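Exopolygalacturonase (Yersinia enterocolitica, PDB 2UVF) cleaves pectic polygalacturonate from the chain end as a family 28 glycoside hydrolase, probably releasing digalacturonic acid in the periplasm. Local coordinates at residues A[123-128]-A[145-150]; A[39-44]-A[53-58]. One frame throughout, in Å; residues are numbered along the deposited sequence.

Interaction 1. Residues A[123-128]-A[145-150]; sequences ETSYQF and PITAKT
T150 closes one end of an antiparallel pairing of edge strand 146-149 with the start of strand 125-134, in the fibronectin type III domain. From its CB, 3.8 Å from E123 N, the side chain forks. OG1 takes the crowded position between backbone N and carbonyl carbon (chi1 49°), which brings it 2.8 Å from T124 N, whose N-H it accepts at 150°; it is also bound to the carbonyl oxygen of K121. CG2, anti to the carbonyl carbon, turns the other way and reaches the edge of the Y126 ring, 4.2 Å from CE2. The backbone returns the grip: T150 N donates to T124 O from well above the carbonyl plane. Y126 and A148 follow as a hydrogen-bonded pair, and their two bonds differ: A148 N meets Y126 O nearly along the C=O axis at 2.9 Å, whereas Y126 N approaches A148 O from 38° out of its plane. F128 and I146 form the next such pair, F128 N 2.8 Å from I146 O nearly along the C=O axis and I146 N in the plane of the F128 carbonyl. Between these pairs, CA-H groups point at the same carbonyls, as T147 CA does at Y126 O (3.2 Å). On the face of S125, Q127, T147 and K149, the lysine chain runs straight to CD over E123 O and the S125 hydroxyl, then bends at its last two torsions, so that NZ comes beside E123 CG (3.5 Å) while the carboxylate stays beyond salt-bridge distance. The other face, with Y126, F128, I146 and A148, is mostly apolar: F128 CB touches I146 CG1 (4.1 Å), and A148 CB lies at the edge of the F128 ring. From it F128 and I146 pack on L41 of strand 39-42 and L55 of strand 53-58; within the sheet, strand 66-73 borders strand 125-134 on the side away from 146-149.

Interaction 2. Residues A[39-44]-A[53-58]; sequences QQLQVP and IVLVWK
The W57 indole and the carboxamides of Q40 and Q42 are the flat groups of this antiparallel beta hairpin, the first two strands of the fibronectin type III sandwich. L41 CD1 comes obliquely to the indole, 3.9 Å from CE3, and the ring of Y69 meets the same indole with the planes at about 55°. W57 CG sits in the crowded position between backbone N and carbonyl carbon, from which the ring leads away from strand 39-42. L41 CD1 also touches L55 CB, so the same methyl meets both L55 and W57. The Q42 carboxamide is held by its own strand: NE2 donates to Q40 O at 2.9 Å, almost straight (172°) and within both the amide and the carbonyl planes, which fixes the rotation of the group. Q42 CG, in the crowded chi1 position, is pressed against V56 CG2 (3.4 Å), and P44 CG meets V56 CG1 tip to tip. The carboxamide of Q40 lies alongside K58, NE2 close to CD. Main-chain bonding centres on Q42 and V56, whose two N-H groups each reach the other's carbonyl nearly along its axis, V56 N to Q42 O at 2.9 Å; Q40 O, which accepts the Q42 amide, also receives the W57 CA-H. Near the turn the V43 and I53 side chains cross at about a right angle, CG2 of V43 3.7 Å from CG2 of I53. The face bearing Q42, P44 and V56 rests on M392 and F394 of the beta-helix, and L41, V43 and L55 face the other sheet of the sandwich. At the open end, a water accepts from Q39 N at 3.1 Å and donates to K58 O at 2.8 Å, bridging the two strands.

In the fold
Along the chain interaction 2 comes first, and interaction 1 opens only after it has closed; both lie in the fibronectin type III range, their centres 12 Å apart. They belong to opposing antiparallel sheets: 39-42, 53-58 and 114-117 in one, 76-80, 66-73, 125-134 and 146-149 in the other. The apolar faces meet directly, L55 CD2 lying 3.7 Å from F128 CD2 and V43 CG2 3.8 Å from A148 CB, so together they form part of the sandwich core. Interaction 2 is the inner layer, touching strand 391-394 of the catalytic beta-helix; interaction 1 lies farther out, about 29 Å from the chain centre against 19 Å.

Interaction 1. Residues A[123-128]-A[145-150]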
loop_
_atom_site.group_PDB
_atom_site.type_symbol
_atom_site.label_atom_id
_atom_site.label_comp_id
_atom_site.label_asym_id
_atom_site.label_seq_id
_atom_site.Cartn_x
_atom_site.Cartn_y
_atom_site.Cartn_z
ATOM N N GLU A 123 6.021 30.217 -4.082
ATOM C CA GLU A 123 6.603 30.814 -2.865
ATOM C C GLU A 123 5.632 31.614 -1.971
ATOM O O GLU A 123 6.067 32.382 -1.107
ATOM C CB GLU A 123 7.793 31.695 -3.258
ATOM C CG GLU A 123 9.058 31.454 -2.465
ATOM C CD GLU A 123 10.300 31.628 -3.319
ATOM O OE1 GLU A 123 10.159 31.816 -4.556
ATOM O OE2 GLU A 123 11.410 31.564 -2.753
ATOM N N THR A 124 4.328 31.412 -2.161
ATOM C CA THR A 124 3.284 32.196 -1.482
ATOM C C THR A 124 2.648 31.438 -0.310
ATOM O O THR A 124 2.363 30.243 -0.416
ATOM C CB THR A 124 2.171 32.612 -2.496
ATOM O OG1 THR A 124 2.767 33.215 -3.653
ATOM C CG2 THR A 124 1.158 33.581 -1.872
ATOM N N SER A 125 2.437 32.133 0.807
ATOM C CA SER A 125 1.697 31.578 1.947
ATOM C C SER A 125 0.183 31.634 1.708
ATOM O O SER A 125 -0.319 32.600 1.119
ATOM C CB SER A 125 2.025 32.337 3.232
ATOM O OG SER A 125 3.116 31.756 3.916
ATOM N N TYR A 126 -0.522 30.594 2.166
ATOM C CA TYR A 126 -1.986 30.517 2.093
ATOM C C TYR A 126 -2.506 29.896 3.379
ATOM O O TYR A 126 -1.893 28.962 3.910
ATOM C CB TYR A 126 -2.446 29.667 0.908
ATOM C CG TYR A 126 -1.995 30.154 -0.447
ATOM C CD1 TYR A 126 -2.719 31.132 -1.128
ATOM C CD2 TYR A 126 -0.854 29.625 -1.066
ATOM C CE1 TYR A 126 -2.310 31.592 -2.385
ATOM C CE2 TYR A 126 -0.436 30.081 -2.329
ATOM C CZ TYR A 126 -1.172 31.064 -2.978
ATOM O OH TYR A 126 -0.795 31.530 -4.223
ATOM N N GLN A 127 -3.619 30.417 3.884
ATOM C CA GLN A 127 -4.286 29.840 5.061
ATOM C C GLN A 127 -5.433 28.942 4.592
ATOM O O GLN A 127 -5.992 29.159 3.514
ATOM C CB GLN A 127 -4.764 30.950 6.013
ATOM C CG GLN A 127 -5.310 30.496 7.373
ATOM C CD GLN A 127 -6.842 30.584 7.473
ATOM O OE1 GLN A 127 -7.409 30.450 8.561
ATOM N NE2 GLN A 127 -7.510 30.818 6.343
ATOM N N PHE A 128 -5.756 27.922 5.388
ATOM C CA PHE A 128 -6.741 26.906 5.009
ATOM C C PHE A 128 -7.568 26.452 6.226
ATOM O O PHE A 128 -7.015 26.198 7.313
ATOM C CB PHE A 128 -6.050 25.673 4.384
ATOM C CG PHE A 128 -5.334 25.934 3.073
ATOM C CD1 PHE A 128 -6.048 26.217 1.905
ATOM C CD2 PHE A 128 -3.942 25.829 2.996
ATOM C CE1 PHE A 128 -5.384 26.439 0.681
ATOM C CE2 PHE A 128 -3.270 26.039 1.790
ATOM C CZ PHE A 128 -3.986 26.345 0.631
ATOM N N PRO A 145 -7.001 26.632 11.767
ATOM C CA PRO A 145 -6.391 26.914 10.474
ATOM C C PRO A 145 -4.986 26.324 10.310
ATOM O O PRO A 145 -4.319 25.989 11.297
ATOM C CB PRO A 145 -6.323 28.447 10.446
ATOM C CG PRO A 145 -6.335 28.864 11.849
ATOM C CD PRO A 145 -7.107 27.839 12.612
ATOM N N ILE A 146 -4.562 26.173 9.063
ATOM C CA ILE A 146 -3.161 25.952 8.771
ATOM C C ILE A 146 -2.714 26.953 7.717
ATOM O O ILE A 146 -3.478 27.320 6.814
ATOM C CB ILE A 146 -2.795 24.459 8.370
ATOM C CG1 ILE A 146 -3.325 24.071 6.987
ATOM C CG2 ILE A 146 -3.237 23.457 9.439
ATOM C CD1 ILE A 146 -2.556 22.905 6.376
ATOM N N THR A 147 -1.483 27.422 7.871
ATOM C CA THR A 147 -0.807 28.199 6.846
ATOM C C THR A 147 0.184 27.257 6.183
ATOM O O THR A 147 0.864 26.473 6.868
ATOM C CB THR A 147 -0.037 29.385 7.458
ATOM O OG1 THR A 147 -0.669 29.778 8.687
ATOM C CG2 THR A 147 0.036 30.571 6.486
ATOM N N ALA A 148 0.254 27.318 4.855
ATOM C CA ALA A 148 1.212 26.524 4.106
ATOM C C ALA A 148 1.738 27.297 2.906
ATOM O O ALA A 148 0.983 27.959 2.182
ATOM C CB ALA A 148 0.601 25.201 3.675
ATOM N N LYS A 149 3.046 27.196 2.699
ATOM C CA LYS A 149 3.710 27.926 1.635
ATOM C C LYS A 149 4.096 26.999 0.487
ATOM O O LYS A 149 4.700 25.944 0.701
ATOM C CB LYS A 149 4.947 28.653 2.194
ATOM C CG LYS A 149 5.466 29.806 1.333
ATOM C CD LYS A 149 6.485 30.653 2.082
ATOM C CE LYS A 149 7.887 30.041 2.053
ATOM N NZ LYS A 149 8.624 30.369 0.795
ATOM N N THR A 150 3.746 27.407 -0.730
ATOM C CA THR A 150 4.246 26.763 -1.943
ATOM C C THR A 150 5.782 26.821 -1.994
ATOM O O THR A 150 6.419 27.524 -1.200
ATOM C CB THR A 150 3.645 27.402 -3.231
ATOM O OG1 THR A 150 3.770 28.832 -3.187
ATOM C CG2 THR A 150 2.168 27.018 -3.394
#

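Interaction 2. Residues A[39-44]-A[53-58]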
loop_
_atom_site.group_PDB
_atom_site.type_symbol
_atom_site.label_atom_id
_atom_site.label_comp_id
_atom_site.label_asym_id
_atom_site.label_seq_id
_atom_site.Cartn_x
_atom_site.Cartn_y
_atom_site.Cartn_z
ATOM N N GLN A 39 -10.692 17.605 12.781
ATOM C CA GLN A 39 -9.397 17.561 13.453
ATOM C C GLN A 39 -8.259 17.318 12.481
ATOM O O GLN A 39 -8.372 16.510 11.557
ATOM C CB GLN A 39 -9.378 16.489 14.550
ATOM C CG GLN A 39 -10.314 16.766 15.706
ATOM C CD GLN A 39 -10.339 15.645 16.740
ATOM O OE1 GLN A 39 -9.541 14.690 16.682
ATOM N NE2 GLN A 39 -11.263 15.759 17.704
ATOM N N GLN A 40 -7.174 18.053 12.699
ATOM C CA GLN A 40 -5.865 17.809 12.084
ATOM C C GLN A 40 -5.777 18.026 10.575
ATOM O O GLN A 40 -5.201 17.203 9.864
ATOM C CB GLN A 40 -5.315 16.431 12.496
ATOM C CG GLN A 40 -5.320 16.221 14.006
ATOM C CD GLN A 40 -4.771 14.876 14.439
ATOM O OE1 GLN A 40 -3.829 14.345 13.838
ATOM N NE2 GLN A 40 -5.350 14.324 15.498
ATOM N N LEU A 41 -6.312 19.148 10.091
ATOM C CA LEU A 41 -6.057 19.558 8.719
ATOM C C LEU A 41 -4.544 19.652 8.604
ATOM O O LEU A 41 -3.887 20.100 9.542
ATOM C CB LEU A 41 -6.718 20.904 8.390
ATOM C CG LEU A 41 -6.390 21.528 7.022
ATOM C CD1 LEU A 41 -6.911 20.664 5.874
ATOM C CD2 LEU A 41 -6.915 22.954 6.892
ATOM N N GLN A 42 -3.986 19.207 7.483
ATOM C CA GLN A 42 -2.536 19.190 7.313
ATOM C C GLN A 42 -2.157 19.042 5.855
ATOM O O GLN A 42 -2.967 18.626 5.038
ATOM C CB GLN A 42 -1.916 18.041 8.118
ATOM C CG GLN A 42 -2.271 16.670 7.567
ATOM C CD GLN A 42 -2.042 15.559 8.544
ATOM O OE1 GLN A 42 -1.051 14.842 8.442
ATOM N NE2 GLN A 42 -2.959 15.395 9.496
ATOM N N VAL A 43 -0.924 19.405 5.537
ATOM C CA VAL A 43 -0.319 19.056 4.261
ATOM C C VAL A 43 0.474 17.774 4.519
ATOM O O VAL A 43 1.320 17.753 5.421
ATOM C CB VAL A 43 0.624 20.166 3.723
ATOM C CG1 VAL A 43 1.124 19.828 2.320
ATOM C CG2 VAL A 43 -0.087 21.514 3.717
ATOM N N PRO A 44 0.151 16.684 3.788
ATOM C CA PRO A 44 1.001 15.493 3.832
ATOM C C PRO A 44 2.411 15.828 3.347
ATOM O O PRO A 44 2.588 16.729 2.519
ATOM C CB PRO A 44 0.304 14.520 2.858
ATOM C CG PRO A 44 -1.116 14.996 2.803
ATOM C CD PRO A 44 -1.029 16.489 2.926
ATOM N N ILE A 53 -0.985 22.632 -3.527
ATOM C CA ILE A 53 -0.860 22.086 -2.177
ATOM C C ILE A 53 -1.966 21.038 -2.012
ATOM O O ILE A 53 -3.099 21.255 -2.461
ATOM C CB ILE A 53 -0.973 23.211 -1.088
ATOM C CG1 ILE A 53 0.162 24.239 -1.253
ATOM C CG2 ILE A 53 -0.998 22.625 0.347
ATOM C CD1 ILE A 53 -0.076 25.596 -0.547
ATOM N N VAL A 54 -1.621 19.901 -1.401
ATOM C CA VAL A 54 -2.586 18.855 -1.034
ATOM C C VAL A 54 -2.905 18.934 0.470
ATOM O O VAL A 54 -1.997 18.957 1.306
ATOM C CB VAL A 54 -2.071 17.422 -1.407
ATOM C CG1 VAL A 54 -3.140 16.352 -1.133
ATOM C CG2 VAL A 54 -1.639 17.350 -2.865
ATOM N N LEU A 55 -4.196 18.965 0.801
ATOM C CA LEU A 55 -4.664 18.955 2.191
ATOM C C LEU A 55 -5.334 17.636 2.570
ATOM O O LEU A 55 -6.044 17.035 1.765
ATOM C CB LEU A 55 -5.666 20.093 2.433
ATOM C CG LEU A 55 -5.294 21.549 2.115
ATOM C CD1 LEU A 55 -6.572 22.387 1.938
ATOM C CD2 LEU A 55 -4.374 22.137 3.176
ATOM N N VAL A 56 -5.102 17.190 3.803
ATOM C CA VAL A 56 -5.813 16.050 4.371
ATOM C C VAL A 56 -6.203 16.361 5.804
ATOM O O VAL A 56 -5.671 17.288 6.405
ATOM C CB VAL A 56 -4.999 14.713 4.317
ATOM C CG1 VAL A 56 -4.579 14.364 2.890
ATOM C CG2 VAL A 56 -3.818 14.751 5.248
ATOM N N TRP A 57 -7.120 15.576 6.354
ATOM C CA TRP A 57 -7.639 15.807 7.693
ATOM C C TRP A 57 -8.236 14.522 8.169
ATOM O O TRP A 57 -8.575 13.664 7.346
ATOM C CB TRP A 57 -8.732 16.913 7.698
ATOM C CG TRP A 57 -9.878 16.633 6.771
ATOM C CD1 TRP A 57 -11.023 15.931 7.061
ATOM C CD2 TRP A 57 -9.989 17.030 5.391
ATOM N NE1 TRP A 57 -11.828 15.859 5.942
ATOM C CE2 TRP A 57 -11.226 16.536 4.910
ATOM C CE3 TRP A 57 -9.163 17.753 4.514
ATOM C CZ2 TRP A 57 -11.655 16.736 3.589
ATOM C CZ3 TRP A 57 -9.597 17.954 3.192
ATOM C CH2 TRP A 57 -10.830 17.448 2.749
ATOM N N LYS A 58 -8.379 14.398 9.484
ATOM C CA LYS A 58 -9.139 13.307 10.097
ATOM C C LYS A 58 -10.673 13.414 9.972
ATOM O O LYS A 58 -11.288 14.472 10.217
ATOM C CB LYS A 58 -8.750 13.151 11.564
ATOM C CG LYS A 58 -7.339 12.589 11.749
ATOM C CD LYS A 58 -6.974 12.363 13.231
ATOM C CE LYS A 58 -7.769 11.233 13.887
ATOM N NZ LYS A 58 -7.524 9.931 13.226
HETATM O O HOH W 1 -12.436 15.034 12.723
#